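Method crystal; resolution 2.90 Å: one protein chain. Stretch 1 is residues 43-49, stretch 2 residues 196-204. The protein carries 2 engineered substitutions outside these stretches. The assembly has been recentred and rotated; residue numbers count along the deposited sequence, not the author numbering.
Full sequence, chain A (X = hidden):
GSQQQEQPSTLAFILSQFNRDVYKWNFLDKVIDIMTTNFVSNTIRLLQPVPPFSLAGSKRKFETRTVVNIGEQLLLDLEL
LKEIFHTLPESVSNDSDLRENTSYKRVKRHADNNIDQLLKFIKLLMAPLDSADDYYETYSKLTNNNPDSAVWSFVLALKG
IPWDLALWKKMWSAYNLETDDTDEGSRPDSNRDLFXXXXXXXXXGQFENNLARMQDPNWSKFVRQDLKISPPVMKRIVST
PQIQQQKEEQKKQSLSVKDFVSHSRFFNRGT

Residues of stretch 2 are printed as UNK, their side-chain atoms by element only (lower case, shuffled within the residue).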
# COMPACT_ATOMS: atom_id res chain seq x y z
N THR A 43 3.96 6.53 -4.42
CA THR A 43 3.01 7.03 -3.44
C THR A 43 3.69 7.15 -2.08
O THR A 43 3.67 8.22 -1.46
CB THR A 43 1.78 6.15 -3.33
OG1 THR A 43 1.14 6.07 -4.60
CG2 THR A 43 0.82 6.73 -2.37
N ILE A 44 4.34 6.09 -1.63
CA ILE A 44 4.95 6.13 -0.33
C ILE A 44 6.05 7.21 -0.21
O ILE A 44 6.09 7.94 0.77
CB ILE A 44 5.51 4.76 0.08
CG1 ILE A 44 4.38 3.72 0.18
CG2 ILE A 44 6.28 4.87 1.38
CD1 ILE A 44 4.87 2.26 0.26
N ARG A 45 6.93 7.32 -1.20
CA ARG A 45 8.03 8.29 -1.10
C ARG A 45 7.45 9.67 -0.99
O ARG A 45 8.01 10.55 -0.32
CB ARG A 45 9.00 8.21 -2.28
CG ARG A 45 9.77 6.91 -2.29
CD ARG A 45 10.75 6.68 -3.47
NE ARG A 45 11.38 5.37 -3.27
CZ ARG A 45 12.44 5.12 -2.47
NH1 ARG A 45 13.02 6.11 -1.79
NH2 ARG A 45 12.92 3.88 -2.34
N LEU A 46 6.30 9.85 -1.62
CA LEU A 46 5.64 11.12 -1.62
C LEU A 46 5.11 11.45 -0.24
O LEU A 46 5.43 12.53 0.35
CB LEU A 46 4.49 11.08 -2.61
CG LEU A 46 3.58 12.33 -2.59
CD1 LEU A 46 4.26 13.53 -3.19
CD2 LEU A 46 2.29 12.06 -3.31
N LEU A 47 4.30 10.53 0.27
CA LEU A 47 3.62 10.75 1.49
C LEU A 47 4.34 10.43 2.77
O LEU A 47 3.91 10.87 3.83
CB LEU A 47 2.37 9.91 1.48
CG LEU A 47 1.34 10.25 0.40
CD1 LEU A 47 0.21 9.30 0.53
CD2 LEU A 47 0.80 11.66 0.55
N GLN A 48 5.43 9.67 2.72
CA GLN A 48 6.03 9.24 3.97
C GLN A 48 6.70 10.36 4.75
O GLN A 48 7.25 11.31 4.17
CB GLN A 48 7.01 8.11 3.75
CG GLN A 48 8.35 8.59 3.32
CD GLN A 48 9.26 7.47 2.94
OE1 GLN A 48 9.71 7.42 1.81
NE2 GLN A 48 9.50 6.54 3.86
N PRO A 49 6.67 10.22 6.08
CA PRO A 49 7.27 11.15 7.03
C PRO A 49 8.80 11.20 6.89
O PRO A 49 9.43 10.20 6.50
CB PRO A 49 6.85 10.57 8.39
CG PRO A 49 6.71 9.14 8.16
CD PRO A 49 6.18 9.00 6.75
N UNK A 196 -0.15 -3.62 1.28
CA UNK A 196 0.43 -2.99 0.11
C UNK A 196 1.97 -2.94 0.13
O UNK A 196 2.61 -2.75 -0.90
c UNK A 196 -0.86 -1.79 -2.45
c UNK A 196 -0.14 -1.56 -0.01
c UNK A 196 -0.04 -1.05 -1.44
c UNK A 196 0.57 -0.59 0.95
N UNK A 197 2.58 -3.12 1.30
CA UNK A 197 4.02 -3.02 1.41
C UNK A 197 4.68 -4.27 0.90
O UNK A 197 5.90 -4.41 0.93
c UNK A 197 2.68 -1.60 4.32
c UNK A 197 3.92 -0.20 2.82
c UNK A 197 3.23 0.93 3.28
c UNK A 197 3.66 -1.47 3.33
c UNK A 197 1.99 -0.45 4.81
c UNK A 197 4.39 -2.67 2.83
c UNK A 197 2.26 0.80 4.27
N UNK A 198 3.84 -5.20 0.45
CA UNK A 198 4.30 -6.42 -0.19
C UNK A 198 5.21 -5.93 -1.35
O UNK A 198 6.17 -6.59 -1.76
c UNK A 198 2.53 -9.16 -2.31
c UNK A 198 3.52 -8.18 -1.76
c UNK A 198 3.08 -7.21 -0.75
n UNK A 198 2.93 -11.53 -3.26
c UNK A 198 3.36 -10.09 -3.26
N UNK A 199 4.90 -4.73 -1.82
CA UNK A 199 5.50 -4.17 -3.01
C UNK A 199 6.71 -3.28 -2.78
O UNK A 199 7.35 -2.86 -3.76
n UNK A 199 1.17 -5.12 -4.16
c UNK A 199 3.25 -4.22 -4.15
c UNK A 199 2.01 -4.20 -3.56
c UNK A 199 2.38 -7.24 -6.95
c UNK A 199 4.11 -5.72 -6.10
c UNK A 199 1.45 -6.77 -6.04
c UNK A 199 3.19 -5.22 -5.16
c UNK A 199 1.86 -5.76 -5.15
c UNK A 199 4.44 -3.39 -3.79
c UNK A 199 3.70 -6.73 -6.99
N UNK A 200 6.97 -2.91 -1.52
CA UNK A 200 8.20 -2.19 -1.16
C UNK A 200 8.52 -2.46 0.30
O UNK A 200 8.35 -1.61 1.16
o UNK A 200 10.58 -0.71 -1.06
c UNK A 200 8.20 -0.69 -1.50
o UNK A 200 9.83 0.92 -2.31
c UNK A 200 9.63 -0.11 -1.63
N UNK A 201 8.97 -3.68 0.54
CA UNK A 201 9.33 -4.14 1.87
C UNK A 201 10.34 -3.22 2.55
O UNK A 201 10.20 -2.90 3.75
c UNK A 201 9.33 -7.93 0.98
c UNK A 201 8.80 -6.55 1.34
n UNK A 201 8.53 -9.95 -0.28
c UNK A 201 8.14 -8.78 0.52
c UNK A 201 9.86 -5.58 1.80
N UNK A 202 11.32 -2.78 1.77
CA UNK A 202 12.37 -1.91 2.29
C UNK A 202 11.85 -0.62 2.95
O UNK A 202 12.24 -0.28 4.09
c UNK A 202 13.35 -1.51 1.21
c UNK A 202 14.56 -0.86 1.85
c UNK A 202 13.74 -2.73 0.41
N UNK A 203 10.98 0.12 2.25
CA UNK A 203 10.46 1.37 2.81
C UNK A 203 9.79 1.15 4.14
O UNK A 203 9.98 1.95 5.06
c UNK A 203 10.28 2.70 0.62
c UNK A 203 9.29 3.26 -0.36
c UNK A 203 11.29 3.77 1.02
c UNK A 203 9.55 2.12 1.84
N UNK A 204 9.03 0.05 4.26
CA UNK A 204 8.38 -0.30 5.52
C UNK A 204 9.45 -0.59 6.58
O UNK A 204 9.37 -0.08 7.72
c UNK A 204 6.95 -2.16 6.61
c UNK A 204 7.48 -1.51 5.33
c UNK A 204 6.45 -3.56 6.33
c UNK A 204 5.86 -1.33 7.28
O HOH W 1 12.78 1.08 -2.96

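Position 196 carries four side-chain carbons, forked at the first, with one arm two carbons long. That beta branch with unequal arms is isoleucine. Ile-196 points its CA-to-CB bond toward stretch 1 but comes no nearer than 5.2 Å, from Ile-196 CG2 to Ile-44 CD1, so its buried, apolar side chain lies beside the contact without entering it.

At position 197 one carbon leads to a ring of six carbons, one of which touches Ile-44 CD1. A six-carbon ring without a hydroxyl is phenylalanine. The CA-to-CB bond of Phe-197 runs sideways, yet the ring reaches nearer, and Ile-44 CD1 meets Phe-197 CD1 at 3.7 Å, at the ring edge, near its plane. A flat hydrocarbon suits a buried site whose neighbour is an aliphatic methyl.

Position 198 has four carbons in a row ending in nitrogen, out of reach of stretch 1. This is lysine; Lys-198 is exposed, where a charged amino group can be solvated.

Position 199 holds one carbon followed by fused five- and six-membered rings containing eight carbons and one nitrogen, the indole of tryptophan. The end of Trp-199 leads away from stretch 1; partly exposed, the indole can bury some of its carbon surface while the rest stays open.

Position 200 has two carbons, the second carrying two oxygens. Such a short carboxylate is aspartate. Asp-200 occupies the N-cap position: its OD1 accepts a weak hydrogen bond from the backbone N of position 203 at 3.4 Å, serving an amide that has no earlier helical turn to supply a carbonyl. Its OD2 lies 4.3 Å from Arg-45 NH2, beyond salt-bridge range, but a water closes the gap, donating to Asp-200 OD2 at 3.0 Å and accepting from Arg-45 NH2 at 2.9 Å.

Position 201 again shows four carbons in a row and a terminal nitrogen, touching nothing on stretch 1. Lys-201 is exposed in the first turn of the helix, where its amino group can be solvated.

Position 202 has one carbon bearing two others: valine. Val-202 lies sideways to stretch 1 without contact; its compact side chain places little hydrocarbon in solvent at this exposed site.

Position 203 has four carbons forked at the second, approaching Ile-44, Arg-45 and Gln-48. The fork identifies leucine. Leu-203 points toward stretch 1, with CD1 3.8 Å from Ile-44 CG2 and CD2 3.7 Å from Arg-45 NH2, over one face of the guanidinium. The gamma fork spreads two methyls over these neighbours: CD1 meets Ile-44, CD2 is the nearer to Gln-48, and both approach Arg-45.

Position 204 repeats the four-carbon fork, but its CA-to-CB bond points away. Leu-204 is buried elsewhere in the structure.

The contact is small, burying 297 Å² over both sides, and mainly apolar. Ile-44 packs against both Phe-197 and Leu-203, the latter having the largest covered area. Gln-48 OE1 approaches Leu-203 CD2 more loosely, at 4.1 Å. No direct hydrogen bond joins the stretches; the polar link between exposed Arg-45 and partly exposed Asp-200 passes through water.

Stretch 2, residues 196-204: IFKWDKVLL
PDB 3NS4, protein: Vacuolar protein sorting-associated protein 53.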